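Local structure of diacylglycerol lipase (Aspergillus oryzae, 5XK2) at residues Ala25-Thr28 with Asn32-Val35; Glu190-Gln195 with Val219-Glu224; Pro207-Pro212 with Lys250-Thr255. The protein probably hydrolyses mono- and diacylglycerols as a class 3 lipase of the alpha/beta-hydrolase fold, captured here in a closed conformation. All coordinates share one frame; numbering follows the deposited sequence.

Contact 1: residues Ala25-Thr28 with Asn32-Val35; sequences AAAT and NNYV
Thr28 and Tyr34 are the closest backbone pair, their CA atoms 6.4 Å apart, where segment 25-28 faces the short helix 31-34 after a connection of only three residues. The polar link is made by Asn33. Its ND2 gives a nearly straight hydrogen bond of 2.9 Å to Ala27 O, with an N-H...O angle of 167°. The carbonyl oxygen lies almost in the plane of the Asn33 amide, whereas ND2 is tilted by 23° from the plane of the Ala27 carbonyl. With chi1 at -68°, CG of Asn33 sits beside its own backbone N, and the amide reaches across to Ala27, whose CB rests 3.6 Å from ND2. One residue on, the Tyr34 ring presents an edge to Thr28 O, which lies near the ring plane, 3.2 Å from CD2. The Thr28 side chain turns back toward Ala25, where OG1 bonds to Ala25 O at 2.7 Å. Asn33 ND2 also bonds to Asn43 O, and the Tyr34 ring makes a cation-pi contact with Arg89. Ala27, Thr28 and Asn33 all pack on Phe74 of strand 71-78, which sets this N-terminal helix pair on the central sheet. The two neighbouring carbonyls, of Ala27 and Thr28, therefore fare differently: Ala27 O is met by an amide N-H, but Thr28 O, buried and without a hydrogen-bond partner in the model, lies against the C-H edge of the tyrosine.

Contact 2: residues Glu190-Gln195 with Val219-Glu224; sequences EFITNQ and VHISPE
Thr193 and Ser222 are joined by a single direct hydrogen bond where helix 186-195 passes the extended chain leading into strand 224-227. Ser222 N points straight at Thr193 OG1, at 2.9 Å with an N-H...O angle of 179°, and the same hydroxyl is hydrogen-bonded to Ala189 O one turn back along the helix. Gripped by two bonds, the hydroxyl is fixed in rotation. Its position beside the backbone N, with chi1 at -66°, serves both, and leaves CG2, anti to the backbone N, 3.4 Å from Ser222 O. Beside this polar point the packing is close and apolar. Ile192 directs CG2 at the far end of Ile221, 3.7 Å from its CD1, and the two branched chains cross at a slant. Ile221 CG2 also meets Thr193 OG1 at 3.7 Å, so Ile221 touches both the apolar patch and the threonine hydroxyl. The other side is looser: there the backbones do not bond directly, and a water donates to both Thr193 O, at 3.1 Å, and Ser222 O, at 2.6 Å. Past it the chain turns away through a cis peptide bond before Pro223. On the buried side Ile192 packs on Ala164 and Arg167 of helix 154-168, and Ile221 on Ser160 of that helix and on Asn198 of strand 198-203. Helix 186-195 is thus fastened to the run-in of strand 224-227, the next strand of the central sheet after 198-203, with helix 154-168 covering their shared apolar flank.

Contact 3: residues Pro207-Pro212 with Lys250-Thr255; sequences PVPKLP and KGNTGT
Lys210 reaches out from a short 3-10 turn and places its ammonium group on Thr255, where NZ meets OG1 at 2.8 Å and the backbone O at 2.9 Å. It approaches that carbonyl from above its plane rather than along a lone pair. The chain is extended beyond CG, and its CE passes 3.2 Å from Asn252 O. Leu259 O is a further acceptor for NZ. Alongside, Asn252 lays OD1 against the ring of Pro209, 3.4 Å from CB, the two side chains crossing at about a right angle, and a water donates to both that OD1 and Pro209 O while accepting from Thr253 OG1. These turns belong to the loops that follow strands 198-203 and 240-243, and the first lies just past Asp206, the probable acid of a Ser-His-Asp triad of the alpha/beta-hydrolase kind. Thr255 OG1 donates to Asn252 O at 2.7 Å, in the carbonyl plane, and Thr255 N closes on the same oxygen, so the hydroxyl that receives Lys210 is held by its own 3-10 turn. Asn252 carries its amide anti to its backbone N (chi1 171°), and ND2 binds Asp206 O and Asn204 O. Farther out, the 207-212 segment also meets the second subunit, Pro207 packing on its Leu262.

Overall arrangement
Contacts 2 and 3 are neighbours with centres 15 Å apart, and their segments alternate along the chain. Two probable hydrogen bonds join them directly: His220 NE2 to Pro209 O at 2.7 Å, and Glu224 OE2 to Asn252 N at 2.8 Å. Contact 1 stands on the opposite side of the chain's centre, its centre 27 Å from each of the others and its nearest atoms about 15 Å from contact 2 and about 13 Å from contact 3. Contacts 1 and 3 both border the probable active site: the Thr28 side chain of contact 1 lies near, without touching, the probable nucleophile elbow around Ser153, whereas contact 3 adjoins the probable triad partners Asp206 and His268.

Contact 1: residues Ala25-Thr28 with Asn32-Val35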
loop_
_atom_site.group_PDB
_atom_site.type_symbol
_atom_site.label_atom_id
_atom_site.label_comp_id
_atom_site.label_asym_id
_atom_site.label_seq_id
_atom_site.Cartn_x
_atom_site.Cartn_y
_atom_site.Cartn_z
ATOM N N ALA A 25 -7.656 17.499 -8.177
ATOM C CA ALA A 25 -6.971 16.253 -7.874
ATOM C C ALA A 25 -7.874 15.308 -7.093
ATOM O O ALA A 25 -7.949 14.122 -7.394
ATOM C CB ALA A 25 -5.685 16.538 -7.075
ATOM N N ALA A 26 -8.577 15.855 -6.106
ATOM C CA ALA A 26 -9.497 15.056 -5.297
ATOM C C ALA A 26 -10.580 14.424 -6.171
ATOM O O ALA A 26 -10.952 13.265 -5.989
ATOM C CB ALA A 26 -10.140 15.917 -4.206
ATOM N N ALA A 27 -11.073 15.192 -7.139
ATOM C CA ALA A 27 -12.132 14.721 -8.009
ATOM C C ALA A 27 -11.711 13.522 -8.882
ATOM O O ALA A 27 -12.569 12.741 -9.288
ATOM C CB ALA A 27 -12.628 15.878 -8.883
ATOM N N THR A 28 -10.402 13.367 -9.145
ATOM C CA THR A 28 -9.942 12.251 -9.983
ATOM C C THR A 28 -10.056 10.908 -9.293
ATOM O O THR A 28 -9.942 9.880 -9.946
ATOM C CB THR A 28 -8.470 12.390 -10.430
ATOM O OG1 THR A 28 -7.598 12.281 -9.296
ATOM C CG2 THR A 28 -8.263 13.710 -11.140
ATOM N N ASN A 32 -17.237 8.237 -10.610
ATOM C CA ASN A 32 -18.162 8.926 -11.505
ATOM C C ASN A 32 -17.479 9.958 -12.395
ATOM O O ASN A 32 -17.927 10.195 -13.514
ATOM C CB ASN A 32 -19.278 9.613 -10.705
ATOM C CG ASN A 32 -18.723 10.582 -9.662
ATOM O OD1 ASN A 32 -18.069 10.164 -8.714
ATOM N ND2 ASN A 32 -18.979 11.873 -9.843
ATOM N N ASN A 33 -16.411 10.592 -11.905
ATOM C CA ASN A 33 -15.759 11.625 -12.701
ATOM C C ASN A 33 -14.861 11.049 -13.773
ATOM O O ASN A 33 -14.752 11.630 -14.849
ATOM C CB ASN A 33 -14.941 12.566 -11.806
ATOM C CG ASN A 33 -15.813 13.412 -10.901
ATOM O OD1 ASN A 33 -16.918 13.828 -11.285
ATOM N ND2 ASN A 33 -15.333 13.666 -9.682
ATOM N N TYR A 34 -14.220 9.915 -13.522
ATOM C CA TYR A 34 -13.347 9.424 -14.586
ATOM C C TYR A 34 -14.006 8.434 -15.551
ATOM O O TYR A 34 -13.353 7.943 -16.477
ATOM C CB TYR A 34 -12.044 8.831 -14.007
ATOM C CG TYR A 34 -12.124 7.697 -13.012
ATOM C CD1 TYR A 34 -12.461 6.398 -13.409
ATOM C CD2 TYR A 34 -11.748 7.899 -11.693
ATOM C CE1 TYR A 34 -12.476 5.346 -12.475
ATOM C CE2 TYR A 34 -11.773 6.872 -10.772
ATOM C CZ TYR A 34 -12.124 5.607 -11.162
ATOM O OH TYR A 34 -12.124 4.599 -10.233
ATOM N N VAL A 35 -15.277 8.103 -15.333
ATOM C CA VAL A 35 -16.071 7.492 -16.412
ATOM C C VAL A 35 -17.110 8.436 -17.029
ATOM O O VAL A 35 -17.889 8.030 -17.894
ATOM C CB VAL A 35 -16.764 6.220 -15.931
ATOM C CG1 VAL A 35 -15.722 5.268 -15.341
ATOM C CG2 VAL A 35 -17.859 6.548 -14.923
#

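Contact 2: residues Glu190-Gln195 with Val219-Glu224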
loop_
_atom_site.group_PDB
_atom_site.type_symbol
_atom_site.label_atom_id
_atom_site.label_comp_id
_atom_site.label_asym_id
_atom_site.label_seq_id
_atom_site.Cartn_x
_atom_site.Cartn_y
_atom_site.Cartn_z
ATOM N N GLU A 190 15.895 19.823 -14.425
ATOM C CA GLU A 190 16.294 21.213 -14.691
ATOM C C GLU A 190 15.475 21.814 -15.828
ATOM O O GLU A 190 15.052 22.967 -15.767
ATOM C CB GLU A 190 17.800 21.305 -15.023
ATOM C CG GLU A 190 18.673 20.789 -13.865
ATOM C CD GLU A 190 20.169 20.867 -14.149
ATOM O OE1 GLU A 190 20.564 21.554 -15.116
ATOM O OE2 GLU A 190 20.931 20.229 -13.390
ATOM N N PHE A 191 15.243 21.026 -16.871
ATOM C CA PHE A 191 14.415 21.484 -17.982
ATOM C C PHE A 191 13.002 21.865 -17.527
ATOM O O PHE A 191 12.514 22.956 -17.850
ATOM C CB PHE A 191 14.359 20.394 -19.058
ATOM C CG PHE A 191 13.545 20.763 -20.268
ATOM C CD1 PHE A 191 13.983 21.735 -21.152
ATOM C CD2 PHE A 191 12.350 20.118 -20.528
ATOM C CE1 PHE A 191 13.232 22.060 -22.282
ATOM C CE2 PHE A 191 11.587 20.444 -21.649
ATOM C CZ PHE A 191 12.025 21.414 -22.522
ATOM N N ILE A 192 12.355 20.978 -16.771
ATOM C CA ILE A 192 10.978 21.237 -16.338
ATOM C C ILE A 192 10.933 22.452 -15.411
ATOM O O ILE A 192 10.096 23.338 -15.555
ATOM C CB ILE A 192 10.372 20.003 -15.650
ATOM C CG1 ILE A 192 10.325 18.830 -16.642
ATOM C CG2 ILE A 192 8.985 20.350 -15.081
ATOM C CD1 ILE A 192 9.806 17.530 -16.030
ATOM N N THR A 193 11.866 22.493 -14.463
ATOM C CA THR A 193 11.967 23.604 -13.523
ATOM C C THR A 193 12.041 24.944 -14.248
ATOM O O THR A 193 11.354 25.904 -13.902
ATOM C CB THR A 193 13.219 23.406 -12.623
ATOM O OG1 THR A 193 13.009 22.244 -11.815
ATOM C CG2 THR A 193 13.496 24.632 -11.726
ATOM N N ASN A 194 12.890 25.016 -15.273
ATOM C CA ASN A 194 13.067 26.288 -15.939
ATOM C C ASN A 194 11.975 26.610 -16.960
ATOM O O ASN A 194 11.940 27.713 -17.498
ATOM C CB ASN A 194 14.457 26.332 -16.568
ATOM C CG ASN A 194 15.525 26.548 -15.511
ATOM O OD1 ASN A 194 15.482 27.539 -14.809
ATOM N ND2 ASN A 194 16.455 25.615 -15.384
ATOM N N GLN A 195 11.033 25.693 -17.159
ATOM C CA GLN A 195 9.804 26.051 -17.873
ATOM C C GLN A 195 8.924 26.976 -17.034
ATOM O O GLN A 195 8.075 27.707 -17.565
ATOM C CB GLN A 195 9.002 24.795 -18.243
ATOM C CG GLN A 195 9.655 23.914 -19.293
ATOM C CD GLN A 195 8.869 22.624 -19.521
ATOM O OE1 GLN A 195 8.333 22.028 -18.582
ATOM N NE2 GLN A 195 8.802 22.194 -20.778
ATOM N N VAL A 219 15.904 13.158 -9.501
ATOM C CA VAL A 219 15.885 14.336 -8.649
ATOM C C VAL A 219 14.487 14.936 -8.738
ATOM O O VAL A 219 13.637 14.391 -9.426
ATOM C CB VAL A 219 16.970 15.353 -9.053
ATOM C CG1 VAL A 219 18.342 14.718 -8.925
ATOM C CG2 VAL A 219 16.745 15.815 -10.442
ATOM N N HIS A 220 14.225 16.030 -8.024
ATOM C CA HIS A 220 12.889 16.643 -8.073
ATOM C C HIS A 220 12.887 17.918 -8.894
ATOM O O HIS A 220 13.889 18.642 -8.966
ATOM C CB HIS A 220 12.381 17.004 -6.660
ATOM C CG HIS A 220 11.494 15.983 -6.025
ATOM N ND1 HIS A 220 10.294 15.587 -6.586
ATOM C CD2 HIS A 220 11.582 15.339 -4.835
ATOM C CE1 HIS A 220 9.705 14.716 -5.791
ATOM N NE2 HIS A 220 10.459 14.553 -4.710
ATOM N N ILE A 221 11.738 18.200 -9.501
ATOM C CA ILE A 221 11.428 19.520 -10.003
ATOM C C ILE A 221 11.460 20.509 -8.845
ATOM O O ILE A 221 11.026 20.191 -7.734
ATOM C CB ILE A 221 10.036 19.519 -10.668
ATOM C CG1 ILE A 221 10.059 18.587 -11.877
ATOM C CG2 ILE A 221 9.585 20.928 -11.040
ATOM C CD1 ILE A 221 8.656 18.039 -12.239
ATOM N N SER A 222 11.990 21.699 -9.103
ATOM C CA SER A 222 12.080 22.751 -8.104
ATOM C C SER A 222 11.139 23.906 -8.490
ATOM O O SER A 222 10.876 24.123 -9.671
ATOM C CB SER A 222 13.547 23.220 -8.012
ATOM O OG SER A 222 13.660 24.425 -7.280
ATOM N N PRO A 223 10.609 24.650 -7.505
ATOM C CA PRO A 223 10.843 24.475 -6.063
ATOM C C PRO A 223 9.910 23.468 -5.410
ATOM O O PRO A 223 8.978 22.956 -6.026
ATOM C CB PRO A 223 10.559 25.877 -5.498
ATOM C CG PRO A 223 9.477 26.406 -6.410
ATOM C CD PRO A 223 9.825 25.863 -7.790
ATOM N N GLU A 224 10.154 23.238 -4.129
ATOM C CA GLU A 224 9.292 22.411 -3.288
ATOM C C GLU A 224 8.435 23.326 -2.436
ATOM O O GLU A 224 8.969 24.215 -1.763
ATOM C CB GLU A 224 10.142 21.496 -2.397
ATOM C CG GLU A 224 9.344 20.713 -1.315
ATOM C CD GLU A 224 10.262 19.928 -0.364
ATOM O OE1 GLU A 224 11.490 19.881 -0.583
ATOM O OE2 GLU A 224 9.758 19.362 0.621
HETATM O O HOH W 1 9.749 25.883 -11.247
#

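Contact 3: residues Pro207-Pro212 with Lys250-Thr255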
loop_
_atom_site.group_PDB
_atom_site.type_symbol
_atom_site.label_atom_id
_atom_site.label_comp_id
_atom_site.label_asym_id
_atom_site.label_seq_id
_atom_site.Cartn_x
_atom_site.Cartn_y
_atom_site.Cartn_z
ATOM N N PRO A 207 6.157 9.734 2.799
ATOM C CA PRO A 207 7.217 8.929 2.171
ATOM C C PRO A 207 7.238 8.957 0.636
ATOM O O PRO A 207 8.282 8.683 0.025
ATOM C CB PRO A 207 6.919 7.508 2.660
ATOM C CG PRO A 207 5.443 7.495 2.918
ATOM C CD PRO A 207 5.130 8.899 3.458
ATOM N N VAL A 208 6.097 9.239 0.016
ATOM C CA VAL A 208 5.990 9.056 -1.429
ATOM C C VAL A 208 6.902 9.998 -2.238
ATOM O O VAL A 208 7.532 9.534 -3.185
ATOM C CB VAL A 208 4.508 9.154 -1.869
ATOM C CG1 VAL A 208 4.377 9.050 -3.396
ATOM C CG2 VAL A 208 3.709 7.998 -1.201
ATOM N N PRO A 209 7.030 11.287 -1.857
ATOM C CA PRO A 209 7.959 12.165 -2.590
ATOM C C PRO A 209 9.434 11.785 -2.439
ATOM O O PRO A 209 10.281 12.494 -2.979
ATOM C CB PRO A 209 7.671 13.562 -2.009
ATOM C CG PRO A 209 6.232 13.469 -1.587
ATOM C CD PRO A 209 6.161 12.083 -0.971
ATOM N N LYS A 210 9.753 10.802 -1.599
ATOM C CA LYS A 210 11.134 10.348 -1.504
ATOM C C LYS A 210 11.471 9.225 -2.478
ATOM O O LYS A 210 12.588 8.702 -2.454
ATOM C CB LYS A 210 11.439 9.881 -0.082
ATOM C CG LYS A 210 11.302 10.980 0.916
ATOM C CD LYS A 210 11.515 10.449 2.322
ATOM C CE LYS A 210 10.886 11.360 3.299
ATOM N NZ LYS A 210 11.144 10.877 4.671
ATOM N N LEU A 211 10.501 8.847 -3.305
ATOM C CA LEU A 211 10.673 7.763 -4.278
ATOM C C LEU A 211 10.395 8.251 -5.689
ATOM O O LEU A 211 9.583 9.149 -5.887
ATOM C CB LEU A 211 9.743 6.594 -3.963
ATOM C CG LEU A 211 10.001 5.891 -2.632
ATOM C CD1 LEU A 211 8.940 4.832 -2.436
ATOM C CD2 LEU A 211 11.403 5.293 -2.611
ATOM N N PRO A 212 11.099 7.700 -6.689
ATOM C CA PRO A 212 12.267 6.822 -6.581
ATOM C C PRO A 212 13.439 7.540 -5.930
ATOM O O PRO A 212 13.425 8.781 -5.766
ATOM C CB PRO A 212 12.596 6.479 -8.050
ATOM C CG PRO A 212 11.382 6.819 -8.817
ATOM C CD PRO A 212 10.704 7.938 -8.088
ATOM N N LYS A 250 16.256 20.241 3.420
ATOM C CA LYS A 250 15.595 20.975 4.513
ATOM C C LYS A 250 14.073 20.873 4.486
ATOM O O LYS A 250 13.401 21.402 5.358
ATOM C CB LYS A 250 16.015 22.454 4.487
ATOM C CG LYS A 250 17.508 22.654 4.707
ATOM C CD LYS A 250 17.941 22.140 6.067
ATOM C CE LYS A 250 19.474 22.273 6.209
ATOM N NZ LYS A 250 19.915 22.230 7.624
ATOM N N GLY A 251 13.534 20.232 3.457
ATOM C CA GLY A 251 12.110 19.932 3.379
ATOM C C GLY A 251 11.828 18.450 3.576
ATOM O O GLY A 251 12.452 17.758 4.383
ATOM N N ASN A 252 10.847 17.958 2.824
ATOM C CA ASN A 252 10.433 16.560 2.938
ATOM C C ASN A 252 11.582 15.555 2.765
ATOM O O ASN A 252 11.608 14.514 3.418
ATOM C CB ASN A 252 9.322 16.285 1.907
ATOM C CG ASN A 252 8.975 14.800 1.782
ATOM O OD1 ASN A 252 9.454 14.119 0.873
ATOM N ND2 ASN A 252 8.110 14.300 2.681
ATOM N N THR A 253 12.539 15.866 1.899
ATOM C CA THR A 253 13.607 14.920 1.613
ATOM C C THR A 253 14.464 14.605 2.838
ATOM O O THR A 253 15.003 13.501 2.960
ATOM C CB THR A 253 14.491 15.461 0.482
ATOM O OG1 THR A 253 13.682 15.649 -0.680
ATOM C CG2 THR A 253 15.618 14.476 0.132
ATOM N N GLY A 254 14.545 15.552 3.767
ATOM C CA GLY A 254 15.326 15.359 4.979
ATOM C C GLY A 254 14.605 14.697 6.145
ATOM O O GLY A 254 15.221 14.433 7.187
ATOM N N THR A 255 13.304 14.463 6.007
ATOM C CA THR A 255 12.524 13.872 7.104
ATOM C C THR A 255 12.817 12.377 7.258
ATOM O O THR A 255 13.297 11.734 6.331
ATOM C CB THR A 255 11.009 14.068 6.892
ATOM O OG1 THR A 255 10.634 13.438 5.669
ATOM C CG2 THR A 255 10.666 15.564 6.809
HETATM O O HOH W 2 11.236 14.596 -1.098
#